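Local coordinates for erythromycin dehydratase (Saccharopolyspora erythraea, PDB 3EL6), which probably dehydrates beta-hydroxyacyl chains carried on an acyl carrier protein, as the dehydratase domain of the modular synthase that builds the erythromycin macrolide core, at residues 102-107 / 150-155; 116-121 / 129-134; 180-185 / 198-203. All blocks are in the same frame, centred on the assembly; numbering follows the deposited sequence.

How the interactions relate
Interactions 1 and 2 are neighbours in the N-terminal half of a double hotdog fold, their centres 9 Å apart. They meet where strand 148-156 of interaction 1 runs beside strand 129-137 of interaction 2: Thr-152 OG1 meets Asp-132 OD1 at 2.7 Å, and the backbones bond at Val-133. Along the chain the hairpin of interaction 2 lies wholly between the two segments of interaction 1; across the sheet the strands run 114-123, 129-137, 148-156, 97-103. Interaction 3 comes later, in the second half, with its centre 27 Å from that of interaction 1 and 34 Å from that of interaction 2. The first two join four adjacent strands of the first hotdog, and the third fastens a short helix to a strand of the other.

Interaction 1 of 3, residues 102-107 / 150-155; sequences VLQRPL and HATGTL
His-150 reaches from its strand across to the turn after Leu-103, and its side chain can be followed atom by atom. CB lies 3.8 Å from Arg-105 O; CG stands anti to the carbonyl carbon (chi1 -75°), which swings the ring toward the turn. ND1 then donates to Arg-105 O at a short 2.5 Å, with an N-H...O angle of 168°; the oxygen lies almost in the ring plane, whereas the nitrogen stands above the carbonyl plane. CE1 has Pro-106 O at the ring edge and Arg-105 NH2 over one face at 3.2 Å, the guanidinium tilted 31° to the ring. Over the opposite face Leu-107 CG makes a CH-pi contact, 4.3 Å from the centroid. The backbone behind is an antiparallel pairing of hotdog-sheet strands: Val-102 and Thr-152 form a hydrogen-bonded pair, Leu-103 and Ala-151 a non-hydrogen-bonded one. Beyond it, Gln-104 N bonds His-150 O at 2.6 Å. On the far side of the strand, His-150 and Ala-151 both face Val-133, a classic beta bulge. Leu-103 CD2 packs on Ala-151 CB at 4.0 Å, and Leu-82 of helix 79-93 covers both residues.

Interaction 2 of 3, residues 116-121 / 129-134; sequences LRMSVG and RTIDVH
Met-118, Val-120, Ile-131 and Val-133 form the close-packed face of this antiparallel hairpin. Met-118 lies side by side with both Val-133 and Ile-131, pointing the same way: its CG rests 4.0 Å from Val-133 CG2, while SD, farther out, meets Ile-131 CD1. Ile-131 carries CG1 anti to its backbone nitrogen (chi1 177°), and this brings CD1 to within 3.9 Å of Val-120 CG2. The other methyl of Val-120, CG1, approaches Arg-129 CD to 3.5 Å, the two side chains crossing at about a right angle.

Backbone bonds fix the register. Arg-117 with His-134 and Ser-119 with Asp-132 are hydrogen-bonded pairs, each with two reciprocal bonds; Asp-132 N to Ser-119 O, for example, spans 2.9 Å. Gly-121 N adds a single bond to Thr-130 O.

The opposite face, bearing Arg-117, Ser-119, Asp-132 and His-134, is polar and more loosely joined. Here a water donates to Arg-117 O and lies 2.7 Å from His-134 ND1, bridging the ring to the backbone of the facing strand. Asp-132 OD1 turns instead to Thr-152 OG1. At the hairpin's partly exposed end, Arg-129 stretches out from CG to NE and sends NH1 to Gly-121 O at 2.9 Å, the oxygen lying in the guanidinium plane; the same NH1 also bonds His-49 O.

Around the hairpin, strand 52-58 flanks 116-121, and strand 148-156 flanks 129-134. Helix 79-93, the hotdog helix, lies against the apolar face through Leu-85 and Ala-89, whereas the polar face meets the second subunit, where Arg-117 NH1 bonds Asp-45 O of that subunit.

Interaction 3 of 3, residues 180-185 / 198-203; sequences DDHYDG and QALRAA
Tyr-183 projects from the first turn of helix 182-188 and slides past Gln-198 in the opposite direction, so that the glutamine chain runs over one face of its ring. The tyrosine CG lies anti to the carbonyl carbon, and the ring thereby extends toward the start of strand 200-206. In Gln-198, chi1 (-64°) sets CG over the ring, and the extended chi2 carries CD on toward the tyrosine's CB end: CG sits 3.8 Å from the centroid in a CH-pi contact, and CA comes within 3.4 Å of CZ. The amide plane is turned only 14° from the ring plane, while NE2 is held by Tyr-193 O. The opposite ring face is covered from within the helix by His-182 CD2, 3.6 Å above the plane, leaving the phenol ring between two layers.

His-182 holds its CG opposite the backbone nitrogen, which takes its ring under the tyrosine face and across to Leu-200, with NE2 3.7 Å from Leu-200 CD1, the two side chains crossing at about a right angle. Leu-200 CG lies 3.4 Å from Tyr-183 OH, beside the polar link: Leu-200 N donates to Tyr-183 OH at 3.3 Å, long but fairly straight at 163°. Gln-235, ending helix 227-235, hydrogen-bonds that hydroxyl too. Chemically, therefore, the contact combines CH-pi packing over the ring face with a hydroxyl that accepts a strand N-H and also bonds a second helix, tying two helices to one strand start.

Interaction 1 of 3, residues 102-107 / 150-155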
ATOM      1  N   VAL A 102      10.489   0.703  18.031  1.00 22.55           N
ATOM      2  CA  VAL A 102       9.961   0.871  19.372  1.00 24.19           C
ATOM      3  C   VAL A 102       8.675   0.068  19.446  1.00 25.31           C
ATOM      4  O   VAL A 102       7.765   0.224  18.602  1.00 25.51           O
ATOM      5  CB  VAL A 102       9.682   2.347  19.662  1.00 25.07           C
ATOM      6  CG1 VAL A 102       9.098   2.503  21.061  1.00 26.91           C
ATOM      7  CG2 VAL A 102      10.977   3.104  19.548  1.00 26.78           C
ATOM      8  N   LEU A 103       8.630  -0.840  20.399  1.00 25.89           N
ATOM      9  CA  LEU A 103       7.513  -1.718  20.541  1.00 30.36           C
ATOM     10  C   LEU A 103       6.490  -1.121  21.496  1.00 34.16           C
ATOM     11  O   LEU A 103       6.801  -0.752  22.625  1.00 36.40           O
ATOM     12  CB  LEU A 103       8.033  -3.071  21.040  1.00 30.28           C
ATOM     13  CG  LEU A 103       9.083  -3.682  20.073  1.00 30.36           C
ATOM     14  CD1 LEU A 103       9.978  -4.703  20.743  1.00 31.63           C
ATOM     15  CD2 LEU A 103       8.424  -4.325  18.866  1.00 31.18           C
ATOM     16  N   GLN A 104       5.253  -1.052  21.068  1.00 37.38           N
ATOM     17  CA  GLN A 104       4.215  -0.655  21.982  1.00 41.58           C
ATOM     18  C   GLN A 104       3.669  -1.936  22.606  1.00 42.91           C
ATOM     19  O   GLN A 104       4.360  -2.963  22.713  1.00 44.88           O
ATOM     20  CB  GLN A 104       3.151   0.176  21.223  1.00 42.67           C
ATOM     21  CG  GLN A 104       3.600   1.665  21.000  1.00 45.70           C
ATOM     22  CD  GLN A 104       4.339   1.991  19.641  1.00 49.83           C
ATOM     23  OE1 GLN A 104       5.506   2.411  19.643  1.00 50.16           O
ATOM     24  NE2 GLN A 104       3.633   1.858  18.509  1.00 49.76           N
ATOM     25  N   ARG A 105       2.434  -1.887  23.035  1.00 44.73           N
ATOM     26  CA  ARG A 105       1.723  -3.063  23.457  1.00 45.76           C
ATOM     27  C   ARG A 105       2.109  -4.336  22.713  1.00 44.42           C
ATOM     28  O   ARG A 105       2.074  -4.394  21.471  1.00 44.11           O
ATOM     29  CB  ARG A 105       0.257  -2.799  23.213  1.00 46.54           C
ATOM     30  CG  ARG A 105       0.079  -1.779  22.104  1.00 50.06           C
ATOM     31  CD  ARG A 105      -1.164  -1.003  22.353  1.00 53.20           C
ATOM     32  NE  ARG A 105      -2.297  -1.916  22.272  1.00 54.46           N
ATOM     33  CZ  ARG A 105      -2.695  -2.415  21.115  1.00 55.92           C
ATOM     34  NH1 ARG A 105      -3.733  -3.248  21.072  1.00 56.86           N
ATOM     35  NH2 ARG A 105      -2.028  -2.059  20.007  1.00 52.22           N
ATOM     36  N   PRO A 106       2.490  -5.360  23.470  1.00 43.64           N
ATOM     37  CA  PRO A 106       2.694  -6.673  22.881  1.00 43.20           C
ATOM     38  C   PRO A 106       1.392  -7.150  22.282  1.00 41.77           C
ATOM     39  O   PRO A 106       0.324  -6.697  22.665  1.00 42.66           O
ATOM     40  CB  PRO A 106       3.120  -7.549  24.069  1.00 43.71           C
ATOM     41  CG  PRO A 106       2.732  -6.764  25.255  1.00 44.66           C
ATOM     42  CD  PRO A 106       2.920  -5.324  24.863  1.00 44.49           C
ATOM     43  N   LEU A 107       1.491  -7.987  21.277  1.00 39.23           N
ATOM     44  CA  LEU A 107       0.336  -8.511  20.619  1.00 38.89           C
ATOM     45  C   LEU A 107      -0.091  -9.682  21.508  1.00 38.71           C
ATOM     46  O   LEU A 107       0.723 -10.554  21.829  1.00 35.97           O
ATOM     47  CB  LEU A 107       0.778  -9.015  19.256  1.00 38.27           C
ATOM     48  CG  LEU A 107      -0.080  -8.892  18.002  1.00 42.33           C
ATOM     49  CD1 LEU A 107       0.632  -9.442  16.764  1.00 39.72           C
ATOM     50  CD2 LEU A 107      -1.442  -9.528  18.204  1.00 44.98           C
ATOM     51  N   HIS A 150       1.227  -1.565  16.814  1.00 24.00           N
ATOM     52  CA  HIS A 150       2.043  -2.256  17.830  1.00 24.17           C
ATOM     53  C   HIS A 150       3.511  -1.828  17.837  1.00 25.47           C
ATOM     54  O   HIS A 150       4.189  -1.967  18.874  1.00 25.43           O
ATOM     55  CB  HIS A 150       1.950  -3.774  17.693  1.00 24.57           C
ATOM     56  CG  HIS A 150       0.647  -4.302  18.209  1.00 26.53           C
ATOM     57  ND1 HIS A 150       0.460  -4.653  19.528  1.00 27.19           N
ATOM     58  CD2 HIS A 150      -0.548  -4.472  17.592  1.00 28.21           C
ATOM     59  CE1 HIS A 150      -0.805  -5.019  19.704  1.00 29.03           C
ATOM     60  NE2 HIS A 150      -1.438  -4.919  18.545  1.00 26.58           N
ATOM     61  N   ALA A 151       3.997  -1.301  16.707  1.00 23.93           N
ATOM     62  CA  ALA A 151       5.408  -0.856  16.667  1.00 23.85           C
ATOM     63  C   ALA A 151       5.571   0.230  15.616  1.00 23.90           C
ATOM     64  O   ALA A 151       4.803   0.279  14.665  1.00 23.95           O
ATOM     65  CB  ALA A 151       6.313  -2.008  16.331  1.00 23.11           C
ATOM     66  N   THR A 152       6.647   0.996  15.744  1.00 22.67           N
ATOM     67  CA  THR A 152       7.014   1.955  14.726  1.00 22.87           C
ATOM     68  C   THR A 152       8.516   2.162  14.791  1.00 21.41           C
ATOM     69  O   THR A 152       9.134   2.038  15.867  1.00 22.37           O
ATOM     70  CB  THR A 152       6.298   3.316  14.935  1.00 25.26           C
ATOM     71  OG1 THR A 152       6.555   4.150  13.796  1.00 27.92           O
ATOM     72  CG2 THR A 152       6.821   4.009  16.178  1.00 26.86           C
ATOM     73  N   GLY A 153       9.121   2.449  13.658  1.00 20.62           N
ATOM     74  CA  GLY A 153      10.573   2.638  13.646  1.00 20.71           C
ATOM     75  C   GLY A 153      11.038   3.259  12.345  1.00 20.86           C
ATOM     76  O   GLY A 153      10.234   3.879  11.611  1.00 19.02           O
ATOM     77  N   THR A 154      12.314   3.047  12.041  1.00 19.06           N
ATOM     78  CA  THR A 154      12.984   3.693  10.928  1.00 20.45           C
ATOM     79  C   THR A 154      13.921   2.695  10.274  1.00 19.95           C
ATOM     80  O   THR A 154      14.646   1.974  10.985  1.00 21.56           O
ATOM     81  CB  THR A 154      13.797   4.919  11.477  1.00 21.46           C
ATOM     82  OG1 THR A 154      12.885   5.850  12.089  1.00 23.87           O
ATOM     83  CG2 THR A 154      14.613   5.619  10.352  1.00 22.24           C
ATOM     84  N   LEU A 155      13.883   2.615   8.940  1.00 18.46           N
ATOM     85  CA  LEU A 155      14.732   1.740   8.161  1.00 17.29           C
ATOM     86  C   LEU A 155      15.814   2.612   7.573  1.00 17.84           C
ATOM     87  O   LEU A 155      15.542   3.772   7.131  1.00 18.60           O
ATOM     88  CB  LEU A 155      13.951   1.121   6.966  1.00 16.13           C
ATOM     89  CG  LEU A 155      12.776   0.195   7.472  1.00 17.12           C
ATOM     90  CD1 LEU A 155      12.036  -0.215   6.200  1.00 20.50           C
ATOM     91  CD2 LEU A 155      13.439  -1.030   8.198  1.00 17.02           C
TER
HETATM   92  O   HOH W   1       4.158  -4.415  20.268  1.00 43.89           O

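Interaction 2 of 3, residues 116-121 / 129-134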
ATOM      1  N   LEU A 116      -1.445  -9.131  10.388  1.00 25.09           N
ATOM      2  CA  LEU A 116      -0.312  -8.230  10.535  1.00 26.20           C
ATOM      3  C   LEU A 116      -0.290  -7.343   9.291  1.00 26.16           C
ATOM      4  O   LEU A 116      -0.661  -7.785   8.175  1.00 27.39           O
ATOM      5  CB  LEU A 116       1.001  -9.032  10.482  1.00 27.71           C
ATOM      6  CG  LEU A 116       1.092 -10.035  11.620  1.00 28.97           C
ATOM      7  CD1 LEU A 116       2.251 -11.058  11.276  1.00 33.36           C
ATOM      8  CD2 LEU A 116       1.287  -9.272  12.890  1.00 30.64           C
ATOM      9  N   ARG A 117       0.119  -6.096   9.484  1.00 26.23           N
ATOM     10  CA  ARG A 117       0.263  -5.174   8.332  1.00 25.90           C
ATOM     11  C   ARG A 117       1.437  -4.250   8.617  1.00 25.95           C
ATOM     12  O   ARG A 117       1.503  -3.613   9.685  1.00 26.97           O
ATOM     13  CB  ARG A 117      -1.079  -4.440   8.127  1.00 26.34           C
ATOM     14  CG  ARG A 117      -1.087  -3.296   7.073  1.00 30.34           C
ATOM     15  CD  ARG A 117      -1.675  -3.555   5.675  1.00 28.17           C
ATOM     16  NE  ARG A 117      -2.528  -4.683   5.349  1.00 28.85           N
ATOM     17  CZ  ARG A 117      -3.809  -4.568   5.048  1.00 31.50           C
ATOM     18  NH1 ARG A 117      -4.413  -3.361   5.117  1.00 25.87           N
ATOM     19  NH2 ARG A 117      -4.517  -5.641   4.734  1.00 35.87           N
ATOM     20  N   MET A 118       2.424  -4.204   7.708  1.00 25.27           N
ATOM     21  CA  MET A 118       3.543  -3.297   7.858  1.00 24.82           C
ATOM     22  C   MET A 118       3.484  -2.294   6.712  1.00 23.36           C
ATOM     23  O   MET A 118       3.187  -2.682   5.600  1.00 24.92           O
ATOM     24  CB  MET A 118       4.894  -4.038   7.781  1.00 25.46           C
ATOM     25  CG  MET A 118       5.201  -4.872   8.980  1.00 27.54           C
ATOM     26  SD  MET A 118       6.857  -5.461   8.690  1.00 25.44           S
ATOM     27  CE  MET A 118       6.619  -6.634   7.336  1.00 21.43           C
ATOM     28  N   SER A 119       3.665  -1.015   7.013  1.00 22.04           N
ATOM     29  CA  SER A 119       3.675   0.038   5.987  1.00 23.73           C
ATOM     30  C   SER A 119       5.008   0.726   6.038  1.00 22.34           C
ATOM     31  O   SER A 119       5.413   1.167   7.110  1.00 23.39           O
ATOM     32  CB  SER A 119       2.611   1.130   6.274  1.00 24.51           C
ATOM     33  OG  SER A 119       1.369   0.521   6.604  1.00 34.53           O
ATOM     34  N   VAL A 120       5.656   0.838   4.879  1.00 22.49           N
ATOM     35  CA  VAL A 120       6.915   1.589   4.757  1.00 20.01           C
ATOM     36  C   VAL A 120       6.653   2.851   3.910  1.00 21.17           C
ATOM     37  O   VAL A 120       6.120   2.755   2.806  1.00 20.71           O
ATOM     38  CB  VAL A 120       7.972   0.729   4.106  1.00 19.97           C
ATOM     39  CG1 VAL A 120       9.299   1.547   3.879  1.00 20.09           C
ATOM     40  CG2 VAL A 120       8.261  -0.505   5.045  1.00 18.18           C
ATOM     41  N   GLY A 121       6.998   4.007   4.423  1.00 20.50           N
ATOM     42  CA  GLY A 121       6.600   5.257   3.737  1.00 22.22           C
ATOM     43  C   GLY A 121       7.680   5.817   2.879  1.00 22.47           C
ATOM     44  O   GLY A 121       8.650   5.130   2.549  1.00 21.66           O
ATOM     45  N   ARG A 129      13.453   5.638   5.867  1.00 19.98           N
ATOM     46  CA  ARG A 129      12.008   5.567   5.793  1.00 20.37           C
ATOM     47  C   ARG A 129      11.401   5.145   7.128  1.00 21.55           C
ATOM     48  O   ARG A 129      12.024   4.382   7.893  1.00 20.19           O
ATOM     49  CB  ARG A 129      11.557   4.553   4.731  1.00 19.74           C
ATOM     50  CG  ARG A 129      12.100   4.767   3.329  1.00 21.40           C
ATOM     51  CD  ARG A 129      11.631   3.647   2.368  1.00 22.75           C
ATOM     52  NE  ARG A 129      12.224   3.797   1.055  1.00 21.26           N
ATOM     53  CZ  ARG A 129      11.627   4.447   0.049  1.00 27.08           C
ATOM     54  NH1 ARG A 129      10.397   4.978   0.184  1.00 24.43           N
ATOM     55  NH2 ARG A 129      12.242   4.574  -1.109  1.00 28.18           N
ATOM     56  N   THR A 130      10.179   5.612   7.400  1.00 20.69           N
ATOM     57  CA  THR A 130       9.432   5.143   8.551  1.00 22.82           C
ATOM     58  C   THR A 130       8.774   3.816   8.265  1.00 21.26           C
ATOM     59  O   THR A 130       8.239   3.572   7.164  1.00 22.16           O
ATOM     60  CB  THR A 130       8.386   6.206   8.995  1.00 25.42           C
ATOM     61  OG1 THR A 130       9.082   7.387   9.415  1.00 24.91           O
ATOM     62  CG2 THR A 130       7.533   5.639  10.140  1.00 26.39           C
ATOM     63  N   ILE A 131       8.762   2.938   9.260  1.00 20.20           N
ATOM     64  CA  ILE A 131       7.991   1.724   9.118  1.00 19.24           C
ATOM     65  C   ILE A 131       7.002   1.653  10.316  1.00 21.84           C
ATOM     66  O   ILE A 131       7.349   1.934  11.462  1.00 20.74           O
ATOM     67  CB  ILE A 131       8.925   0.443   9.105  1.00 20.22           C
ATOM     68  CG1 ILE A 131       8.097  -0.846   9.036  1.00 17.02           C
ATOM     69  CG2 ILE A 131       9.853   0.498  10.326  1.00 18.74           C
ATOM     70  CD1 ILE A 131       8.902  -2.068   8.554  1.00 19.84           C
ATOM     71  N   ASP A 132       5.766   1.320  10.020  1.00 23.61           N
ATOM     72  CA  ASP A 132       4.738   1.155  11.057  1.00 25.69           C
ATOM     73  C   ASP A 132       4.281  -0.266  11.067  1.00 24.71           C
ATOM     74  O   ASP A 132       4.151  -0.913  10.010  1.00 24.84           O
ATOM     75  CB  ASP A 132       3.539   2.084  10.786  1.00 27.21           C
ATOM     76  CG  ASP A 132       3.885   3.543  11.003  1.00 32.70           C
ATOM     77  OD1 ASP A 132       4.496   3.903  12.054  1.00 34.82           O
ATOM     78  OD2 ASP A 132       3.596   4.353  10.092  1.00 40.84           O
ATOM     79  N   VAL A 133       3.987  -0.799  12.254  1.00 24.36           N
ATOM     80  CA  VAL A 133       3.494  -2.154  12.266  1.00 22.84           C
ATOM     81  C   VAL A 133       2.162  -2.216  12.994  1.00 22.81           C
ATOM     82  O   VAL A 133       2.086  -1.784  14.137  1.00 24.41           O
ATOM     83  CB  VAL A 133       4.507  -3.132  12.967  1.00 24.58           C
ATOM     84  CG1 VAL A 133       4.006  -4.583  12.812  1.00 24.86           C
ATOM     85  CG2 VAL A 133       5.928  -2.916  12.349  1.00 25.07           C
ATOM     86  N   HIS A 134       1.161  -2.780  12.345  1.00 21.28           N
ATOM     87  CA  HIS A 134      -0.192  -2.895  12.912  1.00 21.88           C
ATOM     88  C   HIS A 134      -0.590  -4.347  12.977  1.00 21.88           C
ATOM     89  O   HIS A 134      -0.139  -5.197  12.181  1.00 22.32           O
ATOM     90  CB  HIS A 134      -1.246  -2.101  12.087  1.00 21.76           C
ATOM     91  CG  HIS A 134      -1.129  -0.599  12.214  1.00 21.30           C
ATOM     92  ND1 HIS A 134      -0.161   0.128  11.558  1.00 23.69           N
ATOM     93  CD2 HIS A 134      -1.877   0.310  12.892  1.00 21.03           C
ATOM     94  CE1 HIS A 134      -0.281   1.409  11.868  1.00 24.08           C
ATOM     95  NE2 HIS A 134      -1.313   1.544  12.683  1.00 23.06           N
TER
HETATM   96  O   HOH W   2       0.995  -0.707   9.255  1.00 25.75           O

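Interaction 3 of 3, residues 180-185 / 198-203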
ATOM      1  N   ASP A 180      21.111 -24.333  34.876  1.00 35.67           N
ATOM      2  CA  ASP A 180      20.188 -25.407  35.257  1.00 38.25           C
ATOM      3  C   ASP A 180      18.773 -24.977  35.644  1.00 38.31           C
ATOM      4  O   ASP A 180      17.780 -25.500  35.101  1.00 38.84           O
ATOM      5  CB  ASP A 180      20.855 -26.325  36.288  1.00 39.73           C
ATOM      6  CG  ASP A 180      22.303 -26.577  35.935  1.00 45.00           C
ATOM      7  OD1 ASP A 180      23.215 -25.869  36.457  1.00 43.27           O
ATOM      8  OD2 ASP A 180      22.520 -27.430  35.039  1.00 54.64           O
ATOM      9  N   ASP A 181      18.623 -24.046  36.557  1.00 38.00           N
ATOM     10  CA  ASP A 181      17.238 -23.677  36.851  1.00 39.14           C
ATOM     11  C   ASP A 181      16.895 -22.310  36.256  1.00 36.90           C
ATOM     12  O   ASP A 181      16.046 -21.587  36.775  1.00 36.20           O
ATOM     13  CB  ASP A 181      16.986 -23.670  38.351  1.00 41.58           C
ATOM     14  CG  ASP A 181      18.052 -22.906  39.095  1.00 48.83           C
ATOM     15  OD1 ASP A 181      18.306 -21.727  38.693  1.00 55.36           O
ATOM     16  OD2 ASP A 181      18.645 -23.499  40.053  1.00 55.89           O
ATOM     17  N   HIS A 182      17.587 -21.951  35.183  1.00 35.02           N
ATOM     18  CA  HIS A 182      17.340 -20.635  34.564  1.00 33.19           C
ATOM     19  C   HIS A 182      15.866 -20.489  34.178  1.00 31.98           C
ATOM     20  O   HIS A 182      15.230 -19.524  34.568  1.00 31.99           O
ATOM     21  CB  HIS A 182      18.248 -20.435  33.333  1.00 33.23           C
ATOM     22  CG  HIS A 182      17.977 -19.150  32.606  1.00 32.41           C
ATOM     23  ND1 HIS A 182      18.394 -17.929  33.079  1.00 32.45           N
ATOM     24  CD2 HIS A 182      17.257 -18.893  31.484  1.00 32.41           C
ATOM     25  CE1 HIS A 182      17.987 -16.968  32.255  1.00 33.45           C
ATOM     26  NE2 HIS A 182      17.293 -17.531  31.277  1.00 28.93           N
ATOM     27  N   TYR A 183      15.331 -21.447  33.417  1.00 31.17           N
ATOM     28  CA  TYR A 183      13.959 -21.332  32.878  1.00 31.99           C
ATOM     29  C   TYR A 183      12.914 -21.603  33.960  1.00 34.59           C
ATOM     30  O   TYR A 183      11.816 -21.020  33.954  1.00 33.68           O
ATOM     31  CB  TYR A 183      13.766 -22.215  31.630  1.00 31.45           C
ATOM     32  CG  TYR A 183      14.507 -21.640  30.426  1.00 29.02           C
ATOM     33  CD1 TYR A 183      14.054 -20.458  29.812  1.00 26.18           C
ATOM     34  CD2 TYR A 183      15.696 -22.224  29.964  1.00 25.63           C
ATOM     35  CE1 TYR A 183      14.762 -19.883  28.739  1.00 26.68           C
ATOM     36  CE2 TYR A 183      16.418 -21.654  28.882  1.00 26.60           C
ATOM     37  CZ  TYR A 183      15.922 -20.488  28.282  1.00 25.69           C
ATOM     38  OH  TYR A 183      16.613 -19.950  27.250  1.00 24.64           O
ATOM     39  N   ASP A 184      13.283 -22.468  34.915  1.00 36.92           N
ATOM     40  CA  ASP A 184      12.442 -22.712  36.101  1.00 40.13           C
ATOM     41  C   ASP A 184      12.278 -21.431  36.890  1.00 39.73           C
ATOM     42  O   ASP A 184      11.164 -21.027  37.211  1.00 40.99           O
ATOM     43  CB  ASP A 184      13.043 -23.796  36.999  1.00 41.46           C
ATOM     44  CG  ASP A 184      13.030 -25.175  36.354  1.00 46.10           C
ATOM     45  OD1 ASP A 184      12.093 -25.457  35.577  1.00 50.73           O
ATOM     46  OD2 ASP A 184      13.966 -25.992  36.632  1.00 52.65           O
ATOM     47  N   GLY A 185      13.394 -20.789  37.206  1.00 40.51           N
ATOM     48  CA  GLY A 185      13.380 -19.492  37.863  1.00 40.26           C
ATOM     49  C   GLY A 185      12.473 -18.501  37.139  1.00 40.90           C
ATOM     50  O   GLY A 185      11.623 -17.831  37.759  1.00 40.59           O
ATOM     51  N   GLN A 198      13.622 -22.272  24.859  1.00 21.03           N
ATOM     52  CA  GLN A 198      14.695 -22.532  25.818  1.00 21.21           C
ATOM     53  C   GLN A 198      15.989 -22.694  25.038  1.00 22.00           C
ATOM     54  O   GLN A 198      16.658 -23.742  25.067  1.00 23.61           O
ATOM     55  CB  GLN A 198      14.314 -23.770  26.634  1.00 21.89           C
ATOM     56  CG  GLN A 198      13.092 -23.497  27.444  1.00 19.71           C
ATOM     57  CD  GLN A 198      12.656 -24.677  28.269  1.00 24.50           C
ATOM     58  OE1 GLN A 198      13.396 -25.664  28.364  1.00 26.18           O
ATOM     59  NE2 GLN A 198      11.451 -24.610  28.835  1.00 25.56           N
ATOM     60  N   ALA A 199      16.419 -21.621  24.371  1.00 20.51           N
ATOM     61  CA  ALA A 199      17.452 -21.729  23.358  1.00 21.28           C
ATOM     62  C   ALA A 199      18.825 -21.245  23.846  1.00 22.25           C
ATOM     63  O   ALA A 199      19.764 -21.253  23.074  1.00 20.85           O
ATOM     64  CB  ALA A 199      17.051 -20.926  22.075  1.00 21.72           C
ATOM     65  N   LEU A 200      18.922 -20.804  25.095  1.00 22.32           N
ATOM     66  CA  LEU A 200      20.262 -20.526  25.694  1.00 22.53           C
ATOM     67  C   LEU A 200      20.929 -21.877  25.986  1.00 22.51           C
ATOM     68  O   LEU A 200      20.421 -22.617  26.822  1.00 24.48           O
ATOM     69  CB  LEU A 200      20.083 -19.714  26.974  1.00 22.70           C
ATOM     70  CG  LEU A 200      19.568 -18.292  26.777  1.00 25.35           C
ATOM     71  CD1 LEU A 200      19.285 -17.668  28.186  1.00 27.53           C
ATOM     72  CD2 LEU A 200      20.594 -17.411  26.079  1.00 25.91           C
ATOM     73  N   ARG A 201      21.936 -22.257  25.217  1.00 21.83           N
ATOM     74  CA  ARG A 201      22.522 -23.617  25.317  1.00 23.40           C
ATOM     75  C   ARG A 201      23.755 -23.605  26.281  1.00 24.91           C
ATOM     76  O   ARG A 201      24.084 -24.622  26.940  1.00 24.11           O
ATOM     77  CB  ARG A 201      22.949 -24.129  23.958  1.00 23.18           C
ATOM     78  CG  ARG A 201      21.821 -24.216  22.900  1.00 22.39           C
ATOM     79  CD  ARG A 201      20.669 -25.217  23.285  1.00 22.89           C
ATOM     80  NE  ARG A 201      19.517 -24.918  22.407  1.00 21.43           N
ATOM     81  CZ  ARG A 201      18.277 -25.341  22.587  1.00 19.68           C
ATOM     82  NH1 ARG A 201      18.016 -26.257  23.522  1.00 18.88           N
ATOM     83  NH2 ARG A 201      17.305 -24.893  21.790  1.00 17.96           N
ATOM     84  N   ALA A 202      24.460 -22.473  26.325  1.00 23.21           N
ATOM     85  CA  ALA A 202      25.629 -22.325  27.239  1.00 22.98           C
ATOM     86  C   ALA A 202      25.880 -20.842  27.465  1.00 24.27           C
ATOM     87  O   ALA A 202      25.514 -20.030  26.598  1.00 23.10           O
ATOM     88  CB  ALA A 202      26.868 -22.971  26.582  1.00 22.85           C
ATOM     89  N   ALA A 203      26.414 -20.450  28.628  1.00 23.00           N
ATOM     90  CA  ALA A 203      26.677 -19.037  28.833  1.00 22.75           C
ATOM     91  C   ALA A 203      27.868 -18.866  29.791  1.00 24.05           C
ATOM     92  O   ALA A 203      28.156 -19.757  30.628  1.00 21.77           O
ATOM     93  CB  ALA A 203      25.463 -18.344  29.436  1.00 20.21           C
TER